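Local coordinates for aspartate aminotransferase (Plasmodium falciparum, PDB 3K7Y), which catalyses pyridoxal-phosphate-dependent transfer of an amino group between L-aspartate and 2-oxoglutarate, giving oxaloacetate and L-glutamate, at the interface of chains A and B. Numbering follows the deposited sequence. Chains: chain A/B, Aspartate aminotransferase.

Contact 1: the interface of chains A and B. Residues chain A 116, 120, 273-274, 276-277; chain B 8-11.
In this pyridoxal-phosphate aminotransferase homodimer, the N-terminal arm of chain B reaches over onto chain A. Residues 8-11 of the arm, an extended loop after the 3-10 helix 4-7, lie against helix 268-283 and the end of helix 105-118. B:Leu8 is the main apolar anchor and hides 83 Å². Its two methyl branches go to different partners. CD1 points at the ring of A:Phe116, and the two meet tip to tip, with CZ of A:Phe116 3.7 Å from CD1 of B:Leu8. A:Phe116 holds its ring out with CG anti to the backbone N (chi1 178°). A:Leu120 crosses B:Leu8 at about a right angle, its CD2 3.8 Å from the branch carbon CG of B:Leu8. The other methyl, CD2 of B:Leu8, packs obliquely on the side-chain amide of A:Asn277, 3.8 Å from its CG. B:Ile11 crosses that amide at about a right angle, and its CD1 lies 3.4 Å from ND2 of A:Asn277. Two aliphatic tips thus hold the amide. A:Ile273 runs its CD1 end to the backbone of B:Leu8, 3.6 Å from the carbonyl O. Farther along the arm, A:Asn276 and B:Asn10 cross obliquely, with their amide planes 29° apart. ND2 of A:Asn276 gives a weak hydrogen bond to OD1 of B:Asn10 at 3.3 Å. ND2 of B:Asn10 is just as near, a donor facing a donor as modelled, so the pair is loose. OD1 of B:Asn10 also takes a hydrogen bond from the backbone N of B:Ile11 at 2.8 Å, with the donor above the carbonyl plane. This bond helps to fix the rotation of the B:Asn10 amide.

Contact 2: the interface of chains A and B. Residues chain A 104, 255-257, 288-293; chain B 104, 255-257, 288-293.
A:His292 has CG anti to the backbone N (chi1 164°), and a chi2 of 84° turns its ring to meet the same ring of B:His292 face to face. The planes are 1° apart and the centroids 3.3 Å apart. Each ring carries ND1 of the other over its centre. A:Glu256 is bent at chi2, which curls its carboxylate toward the start of chain B helix 291-302. OE1 of A:Glu256 accepts a hydrogen bond from the backbone N of B:His292 at 3.2 Å, through its syn lone pair. The helix N-terminus would probably favour a charged carboxylate. OE1 of A:Glu256, 5.1 Å from ND1 of B:His292, might favour charge on that imidazole, but the stacked ring would probably oppose charge on both. Neither state is seen. One residue earlier, the backbone N of B:Ile291 gives a hydrogen bond to the carbonyl O of A:Gly255 at 3.0 Å, from above the carbonyl plane. Each bond has a twin with the chains exchanged. CG2 of A:Val290 meets CG2 of B:Val290 tip to tip at 3.4 Å. CD1 of A:Ile104 meets CD1 of B:Ile104 likewise at 3.8 Å. A:Arg257, a cofactor-pocket residue, is bent at chi2 and chi3. Its NE makes a weak hydrogen bond to the carbonyl O of B:Ser288 at 3.2 Å, at the guanidinium edge, in plane. The patch straddles the dimer two-fold, where the loop before strand 258-264 meets the partner's helix 291-302 and the ends of strands 98-104 face each other.

Contact 1: the interface of chains A and B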
ATOM      1  N   PHE A 116       6.393  -6.626 -11.947  1.00 55.10           N
ATOM      2  CA  PHE A 116       7.415  -6.141 -12.878  1.00 57.99           C
ATOM      3  C   PHE A 116       7.959  -7.258 -13.749  1.00 59.85           C
ATOM      4  O   PHE A 116       8.400  -7.014 -14.866  1.00 60.53           O
ATOM      5  CB  PHE A 116       8.570  -5.433 -12.155  1.00 57.81           C
ATOM      6  CG  PHE A 116       9.653  -4.957 -13.085  1.00 59.25           C
ATOM      7  CD1 PHE A 116       9.364  -4.057 -14.110  1.00 59.87           C
ATOM      8  CD2 PHE A 116      10.954  -5.418 -12.945  1.00 61.13           C
ATOM      9  CE1 PHE A 116      10.351  -3.605 -14.981  1.00 61.43           C
ATOM     10  CE2 PHE A 116      11.965  -4.974 -13.814  1.00 63.43           C
ATOM     11  CZ  PHE A 116      11.657  -4.059 -14.840  1.00 63.36           C
ATOM     12  N   LEU A 120       7.789  -8.588 -18.331  1.00 79.09           N
ATOM     13  CA  LEU A 120       8.836  -9.073 -19.230  1.00 81.19           C
ATOM     14  C   LEU A 120       8.500 -10.475 -19.779  1.00 82.51           C
ATOM     15  O   LEU A 120       7.332 -10.854 -19.882  1.00 82.63           O
ATOM     16  CB  LEU A 120      10.215  -9.018 -18.528  1.00 80.54           C
ATOM     17  CG  LEU A 120      10.584  -7.723 -17.762  1.00 79.62           C
ATOM     18  CD1 LEU A 120      11.813  -7.884 -16.887  1.00 79.18           C
ATOM     19  CD2 LEU A 120      10.770  -6.510 -18.671  1.00 80.26           C
ATOM     20  N   ILE A 273      15.134   4.246 -16.859  1.00 75.50           N
ATOM     21  CA  ILE A 273      14.020   3.500 -17.463  1.00 73.50           C
ATOM     22  C   ILE A 273      13.247   2.664 -16.426  1.00 70.52           C
ATOM     23  O   ILE A 273      12.077   2.920 -16.168  1.00 69.64           O
ATOM     24  CB  ILE A 273      14.486   2.582 -18.629  1.00 73.96           C
ATOM     25  CG1 ILE A 273      14.745   3.381 -19.910  1.00 76.09           C
ATOM     26  CG2 ILE A 273      13.452   1.491 -18.913  1.00 72.74           C
ATOM     27  CD1 ILE A 273      15.179   2.519 -21.118  1.00 75.78           C
ATOM     28  N   VAL A 274      13.911   1.675 -15.831  1.00 68.87           N
ATOM     29  CA  VAL A 274      13.293   0.811 -14.825  1.00 66.26           C
ATOM     30  C   VAL A 274      12.442   1.646 -13.858  1.00 66.03           C
ATOM     31  O   VAL A 274      11.320   1.259 -13.478  1.00 64.35           O
ATOM     32  CB  VAL A 274      14.355  -0.015 -14.060  1.00 65.19           C
ATOM     33  CG1 VAL A 274      13.699  -1.002 -13.149  1.00 62.69           C
ATOM     34  CG2 VAL A 274      15.229  -0.767 -15.029  1.00 65.56           C
ATOM     35  N   ASN A 276      10.841   4.528 -14.400  1.00 69.41           N
ATOM     36  CA  ASN A 276       9.578   4.874 -15.055  1.00 69.76           C
ATOM     37  C   ASN A 276       8.625   3.686 -15.161  1.00 67.81           C
ATOM     38  O   ASN A 276       7.435   3.823 -14.873  1.00 67.72           O
ATOM     39  CB  ASN A 276       9.805   5.534 -16.423  1.00 72.23           C
ATOM     40  CG  ASN A 276      10.137   7.043 -16.321  1.00 75.80           C
ATOM     41  OD1 ASN A 276       9.678   7.743 -15.416  1.00 77.42           O
ATOM     42  ND2 ASN A 276      10.929   7.540 -17.268  1.00 79.69           N
ATOM     43  N   ASN A 277       9.152   2.523 -15.540  1.00 66.61           N
ATOM     44  CA  ASN A 277       8.392   1.270 -15.495  1.00 64.80           C
ATOM     45  C   ASN A 277       7.783   1.002 -14.120  1.00 62.68           C
ATOM     46  O   ASN A 277       6.621   0.603 -14.010  1.00 61.94           O
ATOM     47  CB  ASN A 277       9.269   0.082 -15.876  1.00 64.61           C
ATOM     48  CG  ASN A 277       9.834   0.190 -17.282  1.00 67.18           C
ATOM     49  OD1 ASN A 277      10.986   0.610 -17.484  1.00 68.33           O
ATOM     50  ND2 ASN A 277       9.037  -0.217 -18.262  1.00 68.32           N
TER
ATOM     51  N   LEU B   8      13.388  -3.612 -22.677  1.00106.80           N
ATOM     52  CA  LEU B   8      12.814  -2.543 -21.872  1.00105.39           C
ATOM     53  C   LEU B   8      12.758  -1.167 -22.518  1.00105.95           C
ATOM     54  O   LEU B   8      13.770  -0.463 -22.621  1.00106.71           O
ATOM     55  CB  LEU B   8      13.429  -2.496 -20.470  1.00104.35           C
ATOM     56  CG  LEU B   8      12.590  -3.217 -19.401  1.00103.12           C
ATOM     57  CD1 LEU B   8      13.223  -3.032 -18.034  1.00103.50           C
ATOM     58  CD2 LEU B   8      11.124  -2.753 -19.364  1.00101.07           C
ATOM     59  N   GLU B   9      11.544  -0.804 -22.929  1.00105.87           N
ATOM     60  CA  GLU B   9      11.222   0.507 -23.479  1.00106.41           C
ATOM     61  C   GLU B   9      10.780   1.436 -22.371  1.00105.00           C
ATOM     62  O   GLU B   9      10.426   0.988 -21.284  1.00103.68           O
ATOM     63  CB  GLU B   9      10.084   0.385 -24.499  1.00106.91           C
ATOM     64  CG  GLU B   9      10.530   0.274 -25.957  1.00109.47           C
ATOM     65  CD  GLU B   9      11.020   1.600 -26.543  1.00110.88           C
ATOM     66  OE1 GLU B   9      10.568   2.681 -26.102  1.00109.88           O
ATOM     67  OE2 GLU B   9      11.861   1.559 -27.465  1.00113.44           O
ATOM     68  N   ASN B  10      10.798   2.733 -22.654  1.00105.75           N
ATOM     69  CA  ASN B  10      10.217   3.708 -21.753  1.00105.14           C
ATOM     70  C   ASN B  10       8.767   4.028 -22.148  1.00105.58           C
ATOM     71  O   ASN B  10       8.378   3.829 -23.302  1.00106.68           O
ATOM     72  CB  ASN B  10      11.078   4.966 -21.706  1.00105.40           C
ATOM     73  CG  ASN B  10      10.965   5.692 -20.387  1.00103.77           C
ATOM     74  OD1 ASN B  10      10.097   5.383 -19.574  1.00101.83           O
ATOM     75  ND2 ASN B  10      11.843   6.660 -20.163  1.00104.26           N
ATOM     76  N   ILE B  11       7.974   4.518 -21.192  1.00105.33           N
ATOM     77  CA  ILE B  11       6.527   4.700 -21.390  1.00105.77           C
ATOM     78  C   ILE B  11       6.022   6.129 -21.310  1.00106.43           C
ATOM     79  O   ILE B  11       6.452   6.915 -20.472  1.00105.89           O
ATOM     80  CB  ILE B  11       5.677   3.877 -20.379  1.00104.24           C
ATOM     81  CG1 ILE B  11       6.386   3.750 -19.016  1.00102.96           C
ATOM     82  CG2 ILE B  11       5.241   2.543 -20.992  1.00104.79           C
ATOM     83  CD1 ILE B  11       7.538   2.753 -18.954  1.00103.15           C
TER

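Contact 2: the interface of chains A and B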
ATOM      1  N   ILE A 104       5.399  -1.095   0.392  1.00 53.72           N
ATOM      2  CA  ILE A 104       4.593  -1.342   1.563  1.00 52.43           C
ATOM      3  C   ILE A 104       5.062  -2.646   2.234  1.00 51.86           C
ATOM      4  O   ILE A 104       4.445  -3.716   2.104  1.00 51.32           O
ATOM      5  CB  ILE A 104       3.116  -1.309   1.174  1.00 52.07           C
ATOM      6  CG1 ILE A 104       2.780   0.101   0.738  1.00 53.45           C
ATOM      7  CG2 ILE A 104       2.211  -1.623   2.327  1.00 52.22           C
ATOM      8  CD1 ILE A 104       1.834   0.125  -0.421  1.00 57.06           C
ATOM      9  N   GLY A 255       3.239  -2.812  11.767  1.00 62.48           N
ATOM     10  CA  GLY A 255       2.112  -2.185  11.082  1.00 61.90           C
ATOM     11  C   GLY A 255       2.445  -1.001  10.197  1.00 61.21           C
ATOM     12  O   GLY A 255       1.614  -0.582   9.398  1.00 60.99           O
ATOM     13  N   GLU A 256       3.644  -0.444  10.338  1.00 61.08           N
ATOM     14  CA  GLU A 256       4.032   0.701   9.529  1.00 60.95           C
ATOM     15  C   GLU A 256       4.174   0.309   8.058  1.00 59.53           C
ATOM     16  O   GLU A 256       4.090   1.154   7.156  1.00 59.51           O
ATOM     17  CB  GLU A 256       5.336   1.283  10.061  1.00 61.89           C
ATOM     18  CG  GLU A 256       5.238   2.568  10.898  1.00 64.33           C
ATOM     19  CD  GLU A 256       3.833   2.923  11.378  1.00 66.21           C
ATOM     20  OE1 GLU A 256       2.987   3.335  10.546  1.00 66.73           O
ATOM     21  OE2 GLU A 256       3.596   2.838  12.600  1.00 66.84           O
ATOM     22  N   ARG A 257       4.365  -0.992   7.843  1.00 58.77           N
ATOM     23  CA  ARG A 257       4.608  -1.601   6.529  1.00 57.16           C
ATOM     24  C   ARG A 257       5.811  -0.979   5.835  1.00 57.77           C
ATOM     25  O   ARG A 257       5.707  -0.552   4.679  1.00 58.45           O
ATOM     26  CB  ARG A 257       3.371  -1.539   5.635  1.00 55.67           C
ATOM     27  CG  ARG A 257       2.059  -1.794   6.353  1.00 54.49           C
ATOM     28  CD  ARG A 257       1.980  -3.189   6.959  1.00 52.12           C
ATOM     29  NE  ARG A 257       2.140  -4.218   5.938  1.00 48.68           N
ATOM     30  CZ  ARG A 257       3.230  -4.964   5.770  1.00 46.39           C
ATOM     31  NH1 ARG A 257       4.292  -4.835   6.581  1.00 44.05           N
ATOM     32  NH2 ARG A 257       3.248  -5.853   4.785  1.00 42.39           N
ATOM     33  N   SER A 288       1.252   6.029  -4.823  1.00 57.02           N
ATOM     34  CA  SER A 288       2.483   6.364  -4.067  1.00 57.57           C
ATOM     35  C   SER A 288       2.587   5.799  -2.637  1.00 57.07           C
ATOM     36  O   SER A 288       1.574   5.428  -2.042  1.00 56.93           O
ATOM     37  CB  SER A 288       2.763   7.882  -4.075  1.00 59.65           C
ATOM     38  OG  SER A 288       1.636   8.655  -3.700  1.00 61.95           O
ATOM     39  N   PRO A 289       3.821   5.742  -2.078  1.00 57.07           N
ATOM     40  CA  PRO A 289       4.088   5.220  -0.736  1.00 56.38           C
ATOM     41  C   PRO A 289       3.762   6.193   0.392  1.00 57.99           C
ATOM     42  O   PRO A 289       3.633   7.408   0.163  1.00 59.72           O
ATOM     43  CB  PRO A 289       5.604   4.988  -0.747  1.00 56.28           C
ATOM     44  CG  PRO A 289       6.033   5.153  -2.171  1.00 56.75           C
ATOM     45  CD  PRO A 289       5.078   6.122  -2.744  1.00 57.52           C
ATOM     46  N   VAL A 290       3.649   5.643   1.606  1.00 57.80           N
ATOM     47  CA  VAL A 290       3.395   6.404   2.840  1.00 58.88           C
ATOM     48  C   VAL A 290       4.558   7.331   3.233  1.00 60.48           C
ATOM     49  O   VAL A 290       5.717   6.905   3.373  1.00 60.08           O
ATOM     50  CB  VAL A 290       2.994   5.469   4.009  1.00 58.13           C
ATOM     51  CG1 VAL A 290       2.799   6.250   5.323  1.00 58.99           C
ATOM     52  CG2 VAL A 290       1.733   4.722   3.636  1.00 56.47           C
ATOM     53  N   ILE A 291       4.229   8.605   3.398  1.00 62.31           N
ATOM     54  CA  ILE A 291       5.229   9.618   3.674  1.00 64.36           C
ATOM     55  C   ILE A 291       5.715   9.528   5.128  1.00 65.35           C
ATOM     56  O   ILE A 291       6.903   9.688   5.398  1.00 66.01           O
ATOM     57  CB  ILE A 291       4.705  11.015   3.250  1.00 66.24           C
ATOM     58  CG1 ILE A 291       5.851  11.930   2.782  1.00 67.28           C
ATOM     59  CG2 ILE A 291       3.749  11.591   4.281  1.00 67.72           C
ATOM     60  CD1 ILE A 291       6.047  13.176   3.566  1.00 68.36           C
ATOM     61  N   HIS A 292       4.810   9.209   6.048  1.00 64.70           N
ATOM     62  CA  HIS A 292       5.179   9.052   7.452  1.00 66.02           C
ATOM     63  C   HIS A 292       6.248   7.999   7.642  1.00 64.67           C
ATOM     64  O   HIS A 292       7.277   8.258   8.258  1.00 65.14           O
ATOM     65  CB  HIS A 292       3.966   8.695   8.310  1.00 67.23           C
ATOM     66  CG  HIS A 292       4.324   8.147   9.659  1.00 69.00           C
ATOM     67  ND1 HIS A 292       4.613   8.954  10.739  1.00 70.91           N
ATOM     68  CD2 HIS A 292       4.445   6.869  10.098  1.00 69.13           C
ATOM     69  CE1 HIS A 292       4.878   8.200  11.789  1.00 71.31           C
ATOM     70  NE2 HIS A 292       4.787   6.932  11.426  1.00 70.48           N
ATOM     71  N   THR A 293       5.994   6.805   7.123  1.00 63.65           N
ATOM     72  CA  THR A 293       6.910   5.706   7.349  1.00 62.89           C
ATOM     73  C   THR A 293       8.207   5.979   6.606  1.00 62.34           C
ATOM     74  O   THR A 293       9.257   5.525   7.009  1.00 62.20           O
ATOM     75  CB  THR A 293       6.272   4.309   7.089  1.00 61.74           C
ATOM     76  OG1 THR A 293       6.001   4.136   5.700  1.00 62.40           O
ATOM     77  CG2 THR A 293       4.950   4.180   7.840  1.00 62.50           C
TER
ATOM     78  N   ILE B 104      -5.042   2.059   0.916  1.00 53.72           N
ATOM     79  CA  ILE B 104      -3.976   3.007   0.696  1.00 52.43           C
ATOM     80  C   ILE B 104      -4.501   4.163  -0.175  1.00 51.86           C
ATOM     81  O   ILE B 104      -4.250   4.243  -1.390  1.00 51.32           O
ATOM     82  CB  ILE B 104      -2.758   2.274   0.136  1.00 52.07           C
ATOM     83  CG1 ILE B 104      -2.250   1.331   1.204  1.00 53.45           C
ATOM     84  CG2 ILE B 104      -1.626   3.203  -0.183  1.00 52.22           C
ATOM     85  CD1 ILE B 104      -1.777   0.031   0.633  1.00 57.06           C
ATOM     86  N   GLY B 255       0.329  12.451   1.311  1.00 62.48           N
ATOM     87  CA  GLY B 255       1.277  11.341   1.340  1.00 61.90           C
ATOM     88  C   GLY B 255       0.971  10.229   2.323  1.00 61.21           C
ATOM     89  O   GLY B 255       1.560   9.156   2.235  1.00 60.99           O
ATOM     90  N   GLU B 256       0.068  10.472   3.267  1.00 61.08           N
ATOM     91  CA  GLU B 256      -0.273   9.456   4.251  1.00 60.95           C
ATOM     92  C   GLU B 256      -0.995   8.279   3.594  1.00 59.53           C
ATOM     93  O   GLU B 256      -1.013   7.159   4.122  1.00 59.51           O
ATOM     94  CB  GLU B 256      -1.133  10.073   5.347  1.00 61.89           C
ATOM     95  CG  GLU B 256      -0.441  10.390   6.682  1.00 64.33           C
ATOM     96  CD  GLU B 256       1.085  10.361   6.646  1.00 66.21           C
ATOM     97  OE1 GLU B 256       1.674   9.258   6.539  1.00 66.73           O
ATOM     98  OE2 GLU B 256       1.690  11.444   6.777  1.00 66.84           O
ATOM     99  N   ARG B 257      -1.565   8.558   2.422  1.00 58.77           N
ATOM    100  CA  ARG B 257      -2.380   7.621   1.638  1.00 57.16           C
ATOM    101  C   ARG B 257      -3.552   7.083   2.447  1.00 57.77           C
ATOM    102  O   ARG B 257      -3.741   5.864   2.528  1.00 58.45           O
ATOM    103  CB  ARG B 257      -1.542   6.478   1.066  1.00 55.67           C
ATOM    104  CG  ARG B 257      -0.173   6.891   0.561  1.00 54.49           C
ATOM    105  CD  ARG B 257      -0.243   7.881  -0.593  1.00 52.12           C
ATOM    106  NE  ARG B 257      -0.988   7.328  -1.718  1.00 48.68           N
ATOM    107  CZ  ARG B 257      -2.221   7.690  -2.070  1.00 46.39           C
ATOM    108  NH1 ARG B 257      -2.879   8.652  -1.403  1.00 44.05           N
ATOM    109  NH2 ARG B 257      -2.791   7.090  -3.107  1.00 42.39           N
ATOM    110  N   SER B 288      -1.264  -6.063   4.777  1.00 57.02           N
ATOM    111  CA  SER B 288      -2.045  -5.178   5.676  1.00 57.57           C
ATOM    112  C   SER B 288      -1.796  -3.664   5.534  1.00 57.07           C
ATOM    113  O   SER B 288      -0.768  -3.251   4.995  1.00 56.93           O
ATOM    114  CB  SER B 288      -1.924  -5.614   7.152  1.00 59.65           C
ATOM    115  OG  SER B 288      -0.582  -5.807   7.565  1.00 61.95           O
ATOM    116  N   PRO B 289      -2.743  -2.829   6.030  1.00 57.07           N
ATOM    117  CA  PRO B 289      -2.663  -1.368   5.962  1.00 56.38           C
ATOM    118  C   PRO B 289      -1.744  -0.741   7.005  1.00 57.99           C
ATOM    119  O   PRO B 289      -1.402  -1.380   8.014  1.00 59.72           O
ATOM    120  CB  PRO B 289      -4.100  -0.925   6.259  1.00 56.28           C
ATOM    121  CG  PRO B 289      -4.929  -2.170   6.217  1.00 56.75           C
ATOM    122  CD  PRO B 289      -4.014  -3.248   6.643  1.00 57.52           C
ATOM    123  N   VAL B 290      -1.369   0.518   6.752  1.00 57.80           N
ATOM    124  CA  VAL B 290      -0.533   1.329   7.653  1.00 58.88           C
ATOM    125  C   VAL B 290      -1.226   1.672   8.982  1.00 60.48           C
ATOM    126  O   VAL B 290      -2.337   2.228   9.018  1.00 60.08           O
ATOM    127  CB  VAL B 290      -0.007   2.602   6.941  1.00 58.13           C
ATOM    128  CG1 VAL B 290       0.807   3.494   7.897  1.00 58.99           C
ATOM    129  CG2 VAL B 290       0.827   2.193   5.746  1.00 56.47           C
ATOM    130  N   ILE B 291      -0.554   1.323  10.071  1.00 62.31           N
ATOM    131  CA  ILE B 291      -1.118   1.490  11.396  1.00 64.36           C
ATOM    132  C   ILE B 291      -1.091   2.965  11.822  1.00 65.35           C
ATOM    133  O   ILE B 291      -2.039   3.454  12.433  1.00 66.01           O
ATOM    134  CB  ILE B 291      -0.437   0.514  12.393  1.00 66.24           C
ATOM    135  CG1 ILE B 291      -1.409   0.072  13.502  1.00 67.28           C
ATOM    136  CG2 ILE B 291       0.921   1.027  12.838  1.00 67.72           C
ATOM    137  CD1 ILE B 291      -1.012   0.426  14.889  1.00 68.36           C
ATOM    138  N   HIS B 292      -0.038   3.683  11.444  1.00 64.70           N
ATOM    139  CA  HIS B 292       0.061   5.106  11.756  1.00 66.02           C
ATOM    140  C   HIS B 292      -1.106   5.891  11.202  1.00 64.67           C
ATOM    141  O   HIS B 292      -1.769   6.623  11.931  1.00 65.14           O
ATOM    142  CB  HIS B 292       1.363   5.704  11.225  1.00 67.23           C
ATOM    143  CG  HIS B 292       1.357   7.201  11.165  1.00 69.00           C
ATOM    144  ND1 HIS B 292       1.659   7.993  12.254  1.00 70.91           N
ATOM    145  CD2 HIS B 292       1.078   8.051  10.145  1.00 69.13           C
ATOM    146  CE1 HIS B 292       1.586   9.263  11.904  1.00 71.31           C
ATOM    147  NE2 HIS B 292       1.231   9.326  10.631  1.00 70.48           N
ATOM    148  N   THR B 293      -1.348   5.747   9.907  1.00 63.65           N
ATOM    149  CA  THR B 293      -2.377   6.541   9.268  1.00 62.89           C
ATOM    150  C   THR B 293      -3.737   6.097   9.778  1.00 62.34           C
ATOM    151  O   THR B 293      -4.667   6.874   9.814  1.00 62.20           O
ATOM    152  CB  THR B 293      -2.232   6.604   7.717  1.00 61.74           C
ATOM    153  OG1 THR B 293      -2.498   5.328   7.140  1.00 62.40           O
ATOM    154  CG2 THR B 293      -0.810   7.002   7.332  1.00 62.50           C
TER

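The C-alpha centres of contact 1 and contact 2 lie about 25 Å apart on the same homodimer interface. They share no residue, but two stretches of chain connect them. Strand 98-104 ends in contact 2 and runs straight into helix 105-118, whose far end serves contact 1. Helix 268-283 of contact 1 is followed by the 288-293 segment of contact 2. Contact 2 is self-paired at the two-fold, close to the cofactor pockets. Contact 1 is peripheral and occurs twice, once for each exchanged arm. Together they probably tie the subunits both at the centre and at the rim.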